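Local coordinates for divalent ion tolerance protein CutA1 (Ehrlichia chaffeensis, PDB 4IYQ), which belongs to the CutA family linked to divalent ion tolerance and may bind copper ions, assembling as a trimer of ferredoxin-like subunits, at residues 26-31 and 80-85. Residues are numbered along the deposited sequence; the frame is centred on the assembly and turned at random.
Sequences SLLYTT and LKTTND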
loop_
_atom_site.group_PDB
_atom_site.type_symbol
_atom_site.label_atom_id
_atom_site.label_comp_id
_atom_site.label_asym_id
_atom_site.label_seq_id
_atom_site.Cartn_x
_atom_site.Cartn_y
_atom_site.Cartn_z
ATOM N N SER A 26 3.177 10.787 -7.717
ATOM C CA SER A 26 3.485 10.357 -6.357
ATOM C C SER A 26 2.231 9.829 -5.633
ATOM O O SER A 26 1.098 10.213 -5.943
ATOM C CB SER A 26 4.079 11.517 -5.570
ATOM O OG SER A 26 5.245 12.049 -6.192
ATOM N N LEU A 27 2.426 8.941 -4.671
ATOM C CA LEU A 27 1.314 8.475 -3.860
ATOM C C LEU A 27 1.439 9.052 -2.441
ATOM O O LEU A 27 2.535 9.096 -1.861
ATOM C CB LEU A 27 1.288 6.957 -3.807
ATOM C CG LEU A 27 1.269 6.192 -5.127
ATOM C CD1 LEU A 27 1.277 4.702 -4.826
ATOM C CD2 LEU A 27 0.090 6.567 -6.013
ATOM N N LEU A 28 0.325 9.500 -1.881
ATOM C CA LEU A 28 0.310 9.893 -0.484
ATOM C C LEU A 28 -0.581 8.948 0.302
ATOM O O LEU A 28 -1.676 8.586 -0.131
ATOM C CB LEU A 28 -0.163 11.342 -0.314
ATOM C CG LEU A 28 0.926 12.408 -0.478
ATOM C CD1 LEU A 28 1.347 12.546 -1.929
ATOM C CD2 LEU A 28 0.495 13.750 0.072
ATOM N N TYR A 29 -0.104 8.577 1.480
ATOM C CA TYR A 29 -0.823 7.685 2.367
ATOM C C TYR A 29 -1.087 8.367 3.704
ATOM O O TYR A 29 -0.183 8.958 4.291
ATOM C CB TYR A 29 -0.009 6.402 2.554
ATOM C CG TYR A 29 -0.576 5.380 3.504
ATOM C CD1 TYR A 29 -1.381 4.353 3.036
ATOM C CD2 TYR A 29 -0.270 5.412 4.869
ATOM C CE1 TYR A 29 -1.883 3.384 3.888
ATOM C CE2 TYR A 29 -0.776 4.449 5.740
ATOM C CZ TYR A 29 -1.584 3.431 5.235
ATOM O OH TYR A 29 -2.099 2.455 6.059
ATOM N N THR A 30 -2.322 8.270 4.191
ATOM C CA THR A 30 -2.671 8.828 5.496
ATOM C C THR A 30 -3.807 7.998 6.102
ATOM O O THR A 30 -4.466 7.207 5.412
ATOM C CB THR A 30 -3.093 10.342 5.400
ATOM O OG1 THR A 30 -3.121 10.943 6.698
ATOM C CG2 THR A 30 -4.471 10.504 4.753
ATOM N N THR A 31 -4.031 8.169 7.399
ATOM C CA THR A 31 -5.136 7.475 8.050
ATOM C C THR A 31 -6.048 8.478 8.781
ATOM O O THR A 31 -5.613 9.549 9.160
ATOM C CB THR A 31 -4.611 6.400 9.031
ATOM O OG1 THR A 31 -3.828 7.039 10.044
ATOM C CG2 THR A 31 -3.729 5.406 8.317
ATOM N N LEU A 80 -3.675 8.592 -1.908
ATOM C CA LEU A 80 -3.955 9.763 -2.709
ATOM C C LEU A 80 -2.971 9.816 -3.866
ATOM O O LEU A 80 -1.791 9.494 -3.690
ATOM C CB LEU A 80 -3.853 11.014 -1.847
ATOM C CG LEU A 80 -4.680 10.890 -0.565
ATOM C CD1 LEU A 80 -4.140 11.783 0.552
ATOM C CD2 LEU A 80 -6.124 11.221 -0.866
ATOM N N LYS A 81 -3.449 10.163 -5.057
ATOM C CA LYS A 81 -2.567 10.215 -6.217
ATOM C C LYS A 81 -2.423 11.612 -6.797
ATOM O O LYS A 81 -3.412 12.283 -7.104
ATOM C CB LYS A 81 -3.058 9.245 -7.296
ATOM C CG LYS A 81 -3.531 7.917 -6.719
ATOM C CD LYS A 81 -3.540 6.828 -7.760
ATOM C CE LYS A 81 -4.470 5.700 -7.342
ATOM N NZ LYS A 81 -5.897 6.048 -7.630
ATOM N N THR A 82 -1.179 12.036 -6.986
ATOM C CA THR A 82 -0.909 13.354 -7.550
ATOM C C THR A 82 0.423 13.383 -8.328
ATOM O O THR A 82 1.038 12.354 -8.536
ATOM C CB THR A 82 -0.914 14.435 -6.440
ATOM O OG1 THR A 82 -0.817 15.723 -7.049
ATOM C CG2 THR A 82 0.240 14.247 -5.456
ATOM N N THR A 83 0.852 14.557 -8.778
ATOM C CA THR A 83 2.159 14.673 -9.420
ATOM C C THR A 83 3.186 15.105 -8.376
ATOM O O THR A 83 2.827 15.723 -7.356
ATOM C CB THR A 83 2.156 15.681 -10.606
ATOM O OG1 THR A 83 1.719 16.966 -10.152
ATOM C CG2 THR A 83 1.248 15.207 -11.746
ATOM N N ASN A 84 4.457 14.800 -8.639
ATOM C CA ASN A 84 5.520 15.024 -7.659
ATOM C C ASN A 84 5.743 16.483 -7.238
ATOM O O ASN A 84 6.233 16.749 -6.151
ATOM C CB ASN A 84 6.851 14.442 -8.167
ATOM C CG ASN A 84 7.218 14.929 -9.551
ATOM O OD1 ASN A 84 6.575 15.824 -10.096
ATOM N ND2 ASN A 84 8.283 14.361 -10.119
ATOM N N ASP A 85 5.392 17.433 -8.082
ATOM C CA ASP A 85 5.593 18.825 -7.714
ATOM C C ASP A 85 4.509 19.309 -6.752
ATOM O O ASP A 85 4.596 20.421 -6.210
ATOM C CB ASP A 85 5.615 19.708 -8.949
ATOM C CG ASP A 85 4.381 19.537 -9.766
ATOM O OD1 ASP A 85 3.884 18.391 -9.829
ATOM O OD2 ASP A 85 3.881 20.536 -10.308
#
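The peptide groups of Leu28 and Leu80 bond to each other as an antiparallel hydrogen-bonded pair, with Leu80 N lying in the carbonyl plane of Leu28 and bonding to Leu28 O at 2.7 Å. In return, Leu28 N reaches Leu80 O at 2.8 Å, tilted 19° from that carbonyl's plane. Ser26 and Thr82 repeat the exchange two residues along. There the bond from Thr82 N to Ser26 O (3.1 Å) is the straighter at the acceptor, whereas Ser26 N approaches Thr82 O from well off its plane. Between the two pairs, Leu27 and Lys81 form a non-hydrogen-bonded pair, and Leu27 CA directs a C-H toward Leu80 O.

One face of this ribbon carries Ser26, Leu28, Leu80 and Thr82. Leu28 CB touches Leu80 CB at 4.0 Å, and Leu28 CD1 lies obliquely across Thr82 CG2 at 4.1 Å. Thr82 turns OG1 anti to its own amide nitrogen (chi1 -173°); this rotation sets CG2 between the backbone N and the carbonyl carbon, against Leu28 CD1, while OG1 bonds to Leu50 O. Helix 87-97 covers this side, placing Ile94 on both leucines. On the other face Leu27 and Lys81 run alongside each other, with Leu27 CD2 against Lys81 CG at 3.9 Å; Ile106 of the third subunit packs on both.

At the end nearest Asn84, Ser26 OG sits 3.3 Å from Asn84 CA, but its hydrogen bond goes to Asp109. At the close of strand 69-83, Thr83 OG1 donates to the syn lone pair of Asp85 OD1 at 2.6 Å.

Strands 25-32 and 69-83 are the inner pair of the four-stranded antiparallel, ferredoxin-like sheet. Four backbone bonds fix their register and satisfy buried amides and carbonyls, while leucines, the Thr82 methyl and the aliphatic part of Lys81 make the surfaces on which helix 87-97 and Ile106 of the third subunit pack.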